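Local coordinates for protein putative acetyl transferase (PDB 1VKC) that probably transfers an acyl group, most likely acetyl from acetyl-CoA, as a putative acetyltransferase of the GNAT family, at residues A[28-31]-A[32-36]; A[97-100]-A[101-105]; A[106-109]-A[110-114]; A[118-122]-A[123-127]. All blocks are in the same frame, centred on the assembly; numbering follows the deposited sequence.

The four contacts are local turns and helix ends, in series along one GNAT chain. Interactions 2 and 3 are the closest pair, their centres about 10 Å apart: I97 CD1 lies 3.4 Å from G109 O, where strand 90-99 packs on the start of helix 108-122, beside the stretch that probably forms the acetyl-CoA pyrophosphate loop, as in GNAT relatives. Interaction 4 closes the same helix, with its centre about 17 Å from that of interaction 3. Interaction 1 ends helix 20-31 and meets interaction 2 through I30 CD1 and E98 CB, 3.9 Å apart; both reach the second subunit. Interactions 1 and 4 lie on opposite sides of the chain's centre, about 30 Å apart between centres.

Interaction 1 of 4, residues A[28-31]-A[32-36]; sequences REIS and YSFVR
S33 turns back to the end of helix 20-31 with two donors, and both settle on the carbonyl oxygen of I30. S33 N lies 3.3 Å from I30 O and well above the carbonyl plane, whereas S33 OG lies 3.1 Å from I30 O almost straight beyond the carbonyl bond (C=O...OG angle 175°). The hydroxyl can do this because OG stands between the backbone N and the carbonyl carbon of S33, chi1 66°. One residue on, F34 N donates to S31 O at 3.1 Å. The i to i+4 bond is already failing here: Y32 N to R28 O is 3.5 Å and weak.

Apolar contact is slight: the F34 ring swings back until CE2 is 4.3 Å from I30 CG2. The ring's polar neighbours are S31 O, at its edge 3.7 Å from F34 CD2, and S33 OG, 3.0 Å above one face and offset toward the rim.

Other polar groups find partners beyond the turn. R28 forms a salt bridge with E49 of helix 41-57, and S31 OG bonds to D27 O. Y32 packs on Y41 and Y44, while K101 of the second subunit donates to Y32 O and makes a cation-pi contact with its ring.

Two successive i to i+3 bonds define overlapping beta turns, carrying the chain from helix 20-31 toward helix 41-57 in the helical region after the first strand of a GNAT fold.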
loop_
_atom_site.group_PDB
_atom_site.type_symbol
_atom_site.label_atom_id
_atom_site.label_comp_id
_atom_site.label_asym_id
_atom_site.label_seq_id
_atom_site.Cartn_x
_atom_site.Cartn_y
_atom_site.Cartn_z
ATOM N N ARG A 28 -0.851 6.939 3.439
ATOM C CA ARG A 28 -1.899 6.235 2.687
ATOM C C ARG A 28 -1.519 4.773 2.465
ATOM O O ARG A 28 -2.325 3.875 2.670
ATOM C CB ARG A 28 -2.122 6.910 1.345
ATOM C CG ARG A 28 -3.074 6.162 0.417
ATOM C CD ARG A 28 -3.566 7.006 -0.713
ATOM N NE ARG A 28 -4.152 8.238 -0.184
ATOM C CZ ARG A 28 -4.313 9.367 -0.864
ATOM N NH1 ARG A 28 -3.952 9.460 -2.153
ATOM N NH2 ARG A 28 -4.836 10.424 -0.245
ATOM N N GLU A 29 -0.280 4.550 2.049
ATOM C CA GLU A 29 0.218 3.196 1.787
ATOM C C GLU A 29 0.274 2.369 3.073
ATOM O O GLU A 29 -0.236 1.240 3.122
ATOM C CB GLU A 29 1.607 3.263 1.103
ATOM C CG GLU A 29 2.237 1.899 0.758
ATOM C CD GLU A 29 1.530 1.164 -0.382
ATOM O OE1 GLU A 29 1.411 -0.079 -0.312
ATOM O OE2 GLU A 29 1.113 1.815 -1.350
ATOM N N ILE A 30 0.889 2.928 4.105
ATOM C CA ILE A 30 1.034 2.240 5.379
ATOM C C ILE A 30 -0.336 1.923 6.029
ATOM O O ILE A 30 -0.606 0.765 6.401
ATOM C CB ILE A 30 1.919 3.068 6.347
ATOM C CG1 ILE A 30 3.384 3.042 5.873
ATOM C CG2 ILE A 30 1.842 2.519 7.785
ATOM C CD1 ILE A 30 4.312 3.889 6.696
ATOM N N SER A 31 -1.190 2.945 6.137
ATOM C CA SER A 31 -2.454 2.837 6.897
ATOM C C SER A 31 -3.396 1.789 6.339
ATOM O O SER A 31 -4.225 1.234 7.070
ATOM C CB SER A 31 -3.170 4.180 6.940
ATOM O OG SER A 31 -2.428 5.107 7.681
ATOM N N TYR A 32 -3.285 1.515 5.047
ATOM C CA TYR A 32 -4.237 0.623 4.392
ATOM C C TYR A 32 -4.209 -0.805 4.957
ATOM O O TYR A 32 -5.219 -1.505 4.914
ATOM C CB TYR A 32 -4.026 0.608 2.879
ATOM C CG TYR A 32 -4.962 -0.327 2.193
ATOM C CD1 TYR A 32 -6.323 -0.089 2.196
ATOM C CD2 TYR A 32 -4.489 -1.492 1.583
ATOM C CE1 TYR A 32 -7.202 -0.960 1.581
ATOM C CE2 TYR A 32 -5.358 -2.375 0.968
ATOM C CZ TYR A 32 -6.712 -2.103 0.971
ATOM O OH TYR A 32 -7.576 -2.970 0.370
ATOM N N SER A 33 -3.076 -1.228 5.504
ATOM C CA SER A 33 -2.975 -2.579 6.071
ATOM C C SER A 33 -3.911 -2.787 7.262
ATOM O O SER A 33 -4.363 -3.905 7.510
ATOM C CB SER A 33 -1.531 -2.896 6.480
ATOM O OG SER A 33 -1.102 -2.063 7.542
ATOM N N PHE A 34 -4.220 -1.711 7.984
ATOM C CA PHE A 34 -4.977 -1.816 9.233
ATOM C C PHE A 34 -6.492 -1.625 9.075
ATOM O O PHE A 34 -7.229 -1.758 10.041
ATOM C CB PHE A 34 -4.408 -0.850 10.267
ATOM C CG PHE A 34 -2.926 -0.968 10.427
ATOM C CD1 PHE A 34 -2.386 -1.956 11.229
ATOM C CD2 PHE A 34 -2.068 -0.103 9.751
ATOM C CE1 PHE A 34 -1.009 -2.092 11.362
ATOM C CE2 PHE A 34 -0.677 -0.227 9.879
ATOM C CZ PHE A 34 -0.149 -1.224 10.682
ATOM N N VAL A 35 -6.949 -1.339 7.860
ATOM C CA VAL A 35 -8.382 -1.145 7.601
ATOM C C VAL A 35 -9.117 -2.482 7.755
ATOM O O VAL A 35 -8.783 -3.452 7.079
ATOM C CB VAL A 35 -8.613 -0.540 6.200
ATOM C CG1 VAL A 35 -10.090 -0.516 5.846
ATOM C CG2 VAL A 35 -8.021 0.856 6.140
ATOM N N ARG A 36 -10.106 -2.517 8.659
ATOM C CA ARG A 36 -10.818 -3.762 9.016
ATOM C C ARG A 36 -12.196 -3.910 8.340
ATOM O O ARG A 36 -12.903 -4.887 8.599
ATOM C CB ARG A 36 -11.003 -3.852 10.542
ATOM C CG ARG A 36 -9.719 -3.665 11.355
#

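Interaction 2 of 4, residues A[97-100]-A[101-105]; sequences IEVV and KWARG
R104 runs its extended side chain back to V99 O at the exit of strand 90-99. In GNAT proteins this strand-to-helix junction leads into the loop that binds the acetyl-CoA pyrophosphate, and R104 opens a matching R-G-L-G-I-G run. The guanidinium is turned so that NE, 2.8 Å from V99 O, and NH1, 2.9 Å from V99 O, both address that oxygen, weakly and with bent N-H geometry. The backbone of V100 and K101 lies over one guanidinium face.

V100 and W102 stand side by side. V100 CG2 lies over the middle of the six-membered ring, 4.0 Å from its centroid and 17° off the normal, a CH-pi contact. With CG1 beside the V100 backbone N (chi1 -63°), CG2 falls between N and the carbonyl carbon; this methyl also meets A103 CB at 3.6 Å. Replacing W102 by a serine would probably leave V100 CG2 without its ring face and I39 O of the second subunit without its weak N-H partner.

A103 N closes the turn on V100 O at 2.9 Å, from above the carbonyl plane. V99 CG1 touches A103 CB at 4.1 Å. Water 1 accepts from V99 N at 3.0 Å and, weakly, from R104 NH1.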
loop_
_atom_site.group_PDB
_atom_site.type_symbol
_atom_site.label_atom_id
_atom_site.label_comp_id
_atom_site.label_asym_id
_atom_site.label_seq_id
_atom_site.Cartn_x
_atom_site.Cartn_y
_atom_site.Cartn_z
ATOM N N ILE A 97 3.470 8.729 13.659
ATOM C CA ILE A 97 4.906 8.565 13.549
ATOM C C ILE A 97 5.142 7.275 12.744
ATOM O O ILE A 97 4.633 6.216 13.097
ATOM C CB ILE A 97 5.568 8.567 14.934
ATOM C CG1 ILE A 97 7.080 8.385 14.823
ATOM C CG2 ILE A 97 4.973 7.505 15.839
ATOM C CD1 ILE A 97 7.818 9.074 15.941
ATOM N N GLU A 98 5.854 7.405 11.630
ATOM C CA GLU A 98 6.007 6.336 10.651
ATOM C C GLU A 98 7.455 6.324 10.169
ATOM O O GLU A 98 8.049 7.378 9.937
ATOM C CB GLU A 98 5.015 6.533 9.472
ATOM C CG GLU A 98 3.575 6.148 9.821
ATOM C CD GLU A 98 2.493 6.635 8.836
ATOM O OE1 GLU A 98 1.302 6.283 9.050
ATOM O OE2 GLU A 98 2.787 7.353 7.856
ATOM N N VAL A 99 8.042 5.132 10.084
ATOM C CA VAL A 99 9.385 4.960 9.517
ATOM C C VAL A 99 9.270 3.909 8.399
ATOM O O VAL A 99 8.566 2.925 8.556
ATOM C CB VAL A 99 10.396 4.535 10.596
ATOM C CG1 VAL A 99 11.775 4.239 9.994
ATOM C CG2 VAL A 99 10.496 5.607 11.690
ATOM N N VAL A 100 9.927 4.144 7.266
ATOM C CA VAL A 100 9.836 3.209 6.132
ATOM C C VAL A 100 10.459 1.877 6.507
ATOM O O VAL A 100 11.395 1.827 7.278
ATOM C CB VAL A 100 10.466 3.758 4.837
ATOM C CG1 VAL A 100 9.732 4.968 4.393
ATOM C CG2 VAL A 100 11.979 4.041 5.011
ATOM N N LYS A 101 9.906 0.798 5.961
ATOM C CA LYS A 101 10.229 -0.561 6.410
ATOM C C LYS A 101 11.723 -0.880 6.387
ATOM O O LYS A 101 12.240 -1.500 7.298
ATOM C CB LYS A 101 9.434 -1.595 5.607
ATOM C CG LYS A 101 9.570 -1.488 4.083
ATOM C CD LYS A 101 8.700 -2.532 3.382
ATOM C CE LYS A 101 8.475 -2.190 1.927
ATOM N NZ LYS A 101 7.672 -3.249 1.241
ATOM N N TRP A 102 12.427 -0.421 5.365
ATOM C CA TRP A 102 13.865 -0.727 5.255
ATOM C C TRP A 102 14.766 0.181 6.106
ATOM O O TRP A 102 15.969 -0.065 6.198
ATOM C CB TRP A 102 14.324 -0.723 3.794
ATOM C CG TRP A 102 13.820 0.405 3.014
ATOM C CD1 TRP A 102 12.660 0.451 2.317
ATOM C CD2 TRP A 102 14.455 1.668 2.831
ATOM N NE1 TRP A 102 12.525 1.671 1.708
ATOM C CE2 TRP A 102 13.619 2.440 2.004
ATOM C CE3 TRP A 102 15.652 2.236 3.286
ATOM C CZ2 TRP A 102 13.936 3.746 1.619
ATOM C CZ3 TRP A 102 15.968 3.535 2.899
ATOM C CH2 TRP A 102 15.114 4.272 2.075
ATOM N N ALA A 103 14.198 1.211 6.736
ATOM C CA ALA A 103 14.986 2.102 7.610
ATOM C C ALA A 103 14.694 1.851 9.102
ATOM O O ALA A 103 15.168 2.582 9.972
ATOM C CB ALA A 103 14.712 3.549 7.250
ATOM N N ARG A 104 13.922 0.812 9.390
ATOM C CA ARG A 104 13.590 0.465 10.773
ATOM C C ARG A 104 14.805 -0.166 11.461
ATOM O O ARG A 104 15.613 -0.830 10.817
ATOM C CB ARG A 104 12.339 -0.433 10.818
ATOM C CG ARG A 104 11.023 0.359 10.570
ATOM C CD ARG A 104 9.813 -0.488 10.200
ATOM N NE ARG A 104 8.696 0.324 9.681
ATOM C CZ ARG A 104 7.731 -0.123 8.856
ATOM N NH1 ARG A 104 6.771 0.706 8.439
ATOM N NH2 ARG A 104 7.715 -1.391 8.434
ATOM N N GLY A 105 14.968 0.101 12.760
ATOM C CA GLY A 105 16.091 -0.447 13.533
ATOM C C GLY A 105 17.343 0.419 13.547
ATOM O O GLY A 105 18.437 -0.067 13.884
HETATM O O HOH W 1 6.236 2.855 10.976
#

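Interaction 3 of 4, residues A[106-109]-A[110-114]; sequences LGIG and SALLR
I108 and L112 lie alongside each other one helical turn apart, with I108 CG2 3.9 Å from L112 CD1. The branch of I108 that makes this contact, CG2, is anti to the backbone N, while L112 has its CG beside the N, chi1 -78°; that also sets L112 CG 3.4 Å from I108 O.

Beneath the side chains run the first i to i+4 backbone bonds of helix 108-122. A111 N donates to G107 O at 2.9 Å, L112 N to I108 O at 2.8 Å and L113 N to G109 O at 3.0 Å, the last with an N-H...O angle of 165°. G107 is the N-cap and has positive phi, 69°, a conformation easiest for glycine. S110 CB packs 3.5 Å from G107 O, and S110 OG bonds outward to R145.

Farther out, I108 touches V99, A103 and Y11, L112 touches I97, and L113 touches I97, W141 and Y142, so these first two turns pack against strands 90-99 and 11-15 and helix 138-144. The R-G-L-G-I-G run from R104 to G109, a glycine-rich entry to the helix of a beta-alpha-beta unit, is consistent with the pyrophosphate-binding loop for acetyl-CoA in the GNAT fold.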
loop_
_atom_site.group_PDB
_atom_site.type_symbol
_atom_site.label_atom_id
_atom_site.label_comp_id
_atom_site.label_asym_id
_atom_site.label_seq_id
_atom_site.Cartn_x
_atom_site.Cartn_y
_atom_site.Cartn_z
ATOM N N LEU A 106 17.191 1.696 13.180
ATOM C CA LEU A 106 18.276 2.684 13.255
ATOM C C LEU A 106 17.976 3.801 14.281
ATOM O O LEU A 106 18.660 4.836 14.311
ATOM C CB LEU A 106 18.528 3.293 11.874
ATOM C CG LEU A 106 19.385 2.459 10.906
ATOM C CD1 LEU A 106 18.616 1.272 10.335
ATOM C CD2 LEU A 106 19.898 3.349 9.793
ATOM N N GLY A 107 16.955 3.590 15.112
ATOM C CA GLY A 107 16.522 4.583 16.102
ATOM C C GLY A 107 15.884 5.833 15.528
ATOM O O GLY A 107 15.826 6.857 16.205
ATOM N N ILE A 108 15.420 5.767 14.278
ATOM C CA ILE A 108 14.870 6.954 13.598
ATOM C C ILE A 108 13.541 7.354 14.226
ATOM O O ILE A 108 13.309 8.536 14.476
ATOM C CB ILE A 108 14.686 6.706 12.110
ATOM C CG1 ILE A 108 16.036 6.552 11.415
ATOM C CG2 ILE A 108 13.933 7.882 11.443
ATOM C CD1 ILE A 108 15.898 5.987 10.022
ATOM N N GLY A 109 12.683 6.364 14.483
ATOM C CA GLY A 109 11.399 6.583 15.171
ATOM C C GLY A 109 11.615 7.195 16.545
ATOM O O GLY A 109 10.943 8.179 16.944
ATOM N N SER A 110 12.587 6.657 17.249
ATOM C CA SER A 110 12.952 7.166 18.560
ATOM C C SER A 110 13.402 8.621 18.481
ATOM O O SER A 110 12.959 9.444 19.275
ATOM C CB SER A 110 14.017 6.265 19.195
ATOM O OG SER A 110 14.078 6.493 20.566
ATOM N N ALA A 111 14.228 8.942 17.476
ATOM C CA ALA A 111 14.743 10.289 17.279
ATOM C C ALA A 111 13.655 11.295 16.871
ATOM O O ALA A 111 13.672 12.453 17.317
ATOM C CB ALA A 111 15.842 10.273 16.243
ATOM N N LEU A 112 12.722 10.848 16.020
ATOM C CA LEU A 112 11.604 11.681 15.569
ATOM C C LEU A 112 10.742 12.071 16.758
ATOM O O LEU A 112 10.363 13.234 16.910
ATOM C CB LEU A 112 10.776 10.947 14.496
ATOM C CG LEU A 112 11.381 10.944 13.074
ATOM C CD1 LEU A 112 10.722 9.885 12.194
ATOM C CD2 LEU A 112 11.264 12.326 12.432
ATOM N N LEU A 113 10.450 11.107 17.622
ATOM C CA LEU A 113 9.661 11.380 18.827
ATOM C C LEU A 113 10.373 12.336 19.798
ATOM O O LEU A 113 9.739 13.206 20.391
ATOM C CB LEU A 113 9.306 10.083 19.539
ATOM C CG LEU A 113 8.314 10.224 20.713
ATOM C CD1 LEU A 113 7.054 10.899 20.265
ATOM C CD2 LEU A 113 7.989 8.882 21.322
ATOM N N ARG A 114 11.682 12.180 19.968
ATOM C CA ARG A 114 12.434 13.132 20.808
ATOM C C ARG A 114 12.316 14.536 20.244
ATOM O O ARG A 114 12.117 15.501 20.988
ATOM C CB ARG A 114 13.920 12.751 20.914
ATOM C CG ARG A 114 14.194 11.639 21.841
ATOM C CD ARG A 114 15.678 11.565 22.269
ATOM N NE ARG A 114 16.529 11.290 21.123
ATOM C CZ ARG A 114 16.821 10.070 20.680
ATOM N NH1 ARG A 114 17.573 9.933 19.637
ATOM N NH2 ARG A 114 16.334 8.997 21.269
#

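Interaction 4 of 4, residues A[118-122]-A[123-127]; sequences EWAKE and RGAKK
W119 turns a face of its indole to R123 at the C-terminal end of helix 108-122, where G124 completes a Schellman motif. R123 CG stands 3.6 Å from the centroid of the six-membered ring, 8° off its normal, in a CH-pi contact, and R123 CD is 3.5 Å from W119 CZ2. The bends at chi2 and chi3 of R123 fold the chain across the ring, leaving the guanidinium plane inclined by 39° to the indole. The backbones are tied as well, R123 N donating to W119 O at 3.1 Å. W119 also packs on I79 and I81 of strand 73-83, so an alanine here would probably take the ring from under the R123 methylenes and open a gap beside I79 and I81, leaving the arginine chain less fixed.

A120 comes next and supplies the first closing bond, from A125 N to A120 O at 3.0 Å. Its methyl meets that of A125, CB to CB 4.1 Å, and rests on A92 of strand 90-99.

K121 gives the second bond: G124 N to K121 O is 3.0 Å, with the donor high above the carbonyl plane. G124 has phi 90°, where a side chain would press on the carbonyl oxygen of R123.

Last, the E122 carboxylate and the arginine stay apart, E122 OE2 being 5.5 Å from R123 NE; R123 NH2 has a long, weak ion pair with E60. E122 O lies 4.2 Å from R123 NE, at the guanidinium edge.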
loop_
_atom_site.group_PDB
_atom_site.type_symbol
_atom_site.label_atom_id
_atom_site.label_comp_id
_atom_site.label_asym_id
_atom_site.label_seq_id
_atom_site.Cartn_x
_atom_site.Cartn_y
_atom_site.Cartn_z
ATOM N N GLU A 118 10.610 17.713 22.086
ATOM C CA GLU A 118 11.378 18.955 22.225
ATOM C C GLU A 118 10.599 20.161 21.678
ATOM O O GLU A 118 10.516 21.194 22.350
ATOM C CB GLU A 118 12.749 18.805 21.563
ATOM C CG GLU A 118 13.670 17.890 22.366
ATOM C CD GLU A 118 14.877 17.351 21.589
ATOM O OE1 GLU A 118 14.984 17.598 20.360
ATOM O OE2 GLU A 118 15.721 16.661 22.224
ATOM N N TRP A 119 10.004 20.014 20.489
ATOM C CA TRP A 119 9.236 21.073 19.874
ATOM C C TRP A 119 7.972 21.388 20.669
ATOM O O TRP A 119 7.647 22.554 20.869
ATOM C CB TRP A 119 8.886 20.725 18.436
ATOM C CG TRP A 119 8.186 21.836 17.683
ATOM C CD1 TRP A 119 8.775 22.888 17.026
ATOM C CD2 TRP A 119 6.789 21.982 17.498
ATOM N NE1 TRP A 119 7.812 23.684 16.452
ATOM C CE2 TRP A 119 6.580 23.148 16.723
ATOM C CE3 TRP A 119 5.668 21.241 17.903
ATOM C CZ2 TRP A 119 5.308 23.589 16.358
ATOM C CZ3 TRP A 119 4.406 21.681 17.542
ATOM C CH2 TRP A 119 4.238 22.846 16.770
ATOM N N ALA A 120 7.272 20.345 21.119
ATOM C CA ALA A 120 6.104 20.512 21.969
ATOM C C ALA A 120 6.434 21.391 23.209
ATOM O O ALA A 120 5.703 22.326 23.530
ATOM C CB ALA A 120 5.544 19.107 22.391
ATOM N N LYS A 121 7.544 21.093 23.865
ATOM C CA LYS A 121 7.987 21.856 25.027
ATOM C C LYS A 121 8.189 23.346 24.666
ATOM O O LYS A 121 7.773 24.225 25.422
ATOM C CB LYS A 121 9.279 21.258 25.596
ATOM C CG LYS A 121 9.506 21.527 27.087
ATOM C CD LYS A 121 10.518 20.523 27.662
ATOM C CE LYS A 121 10.806 20.776 29.139
ATOM N NZ LYS A 121 11.865 19.859 29.664
ATOM N N GLU A 122 8.826 23.606 23.520
ATOM C CA GLU A 122 9.054 24.995 23.020
ATOM C C GLU A 122 7.779 25.758 22.849
ATOM O O GLU A 122 7.754 26.974 23.027
ATOM C CB GLU A 122 9.713 24.981 21.645
ATOM C CG GLU A 122 11.122 24.472 21.606
ATOM C CD GLU A 122 11.660 24.400 20.189
ATOM O OE1 GLU A 122 12.688 23.723 20.009
ATOM O OE2 GLU A 122 11.062 25.015 19.263
ATOM N N ARG A 123 6.721 25.051 22.439
ATOM C CA ARG A 123 5.405 25.668 22.209
ATOM C C ARG A 123 4.610 25.864 23.490
ATOM O O ARG A 123 3.543 26.445 23.458
ATOM C CB ARG A 123 4.567 24.829 21.222
ATOM C CG ARG A 123 5.152 24.695 19.840
ATOM C CD ARG A 123 4.966 25.926 18.956
ATOM N NE ARG A 123 5.898 26.989 19.291
ATOM C CZ ARG A 123 5.981 28.153 18.638
ATOM N NH1 ARG A 123 6.877 29.061 19.022
ATOM N NH2 ARG A 123 5.187 28.409 17.599
ATOM N N GLY A 124 5.104 25.354 24.608
ATOM C CA GLY A 124 4.390 25.477 25.877
ATOM C C GLY A 124 3.433 24.336 26.171
ATOM O O GLY A 124 2.618 24.430 27.073
ATOM N N ALA A 125 3.536 23.236 25.442
ATOM C CA ALA A 125 2.665 22.063 25.750
ATOM C C ALA A 125 3.049 21.463 27.100
ATOM O O ALA A 125 4.214 21.492 27.470
ATOM C CB ALA A 125 2.764 21.031 24.666
ATOM N N LYS A 126 2.059 20.930 27.830
ATOM C CA LYS A 126 2.256 20.282 29.150
ATOM C C LYS A 126 2.261 18.751 29.068
ATOM O O LYS A 126 2.596 18.067 30.038
ATOM C CB LYS A 126 1.141 20.692 30.121
ATOM C CG LYS A 126 0.789 22.173 30.119
ATOM C CD LYS A 126 1.955 23.023 30.485
ATOM N N LYS A 127 1.841 18.223 27.925
ATOM C CA LYS A 127 1.844 16.793 27.678
ATOM C C LYS A 127 1.995 16.552 26.201
ATOM O O LYS A 127 1.628 17.422 25.376
ATOM C CB LYS A 127 0.511 16.138 28.102
ATOM C CG LYS A 127 0.055 16.438 29.494
ATOM C CD LYS A 127 -1.101 15.525 29.940
ATOM C CE LYS A 127 -2.422 15.973 29.478
ATOM N NZ LYS A 127 -3.560 15.222 30.200
#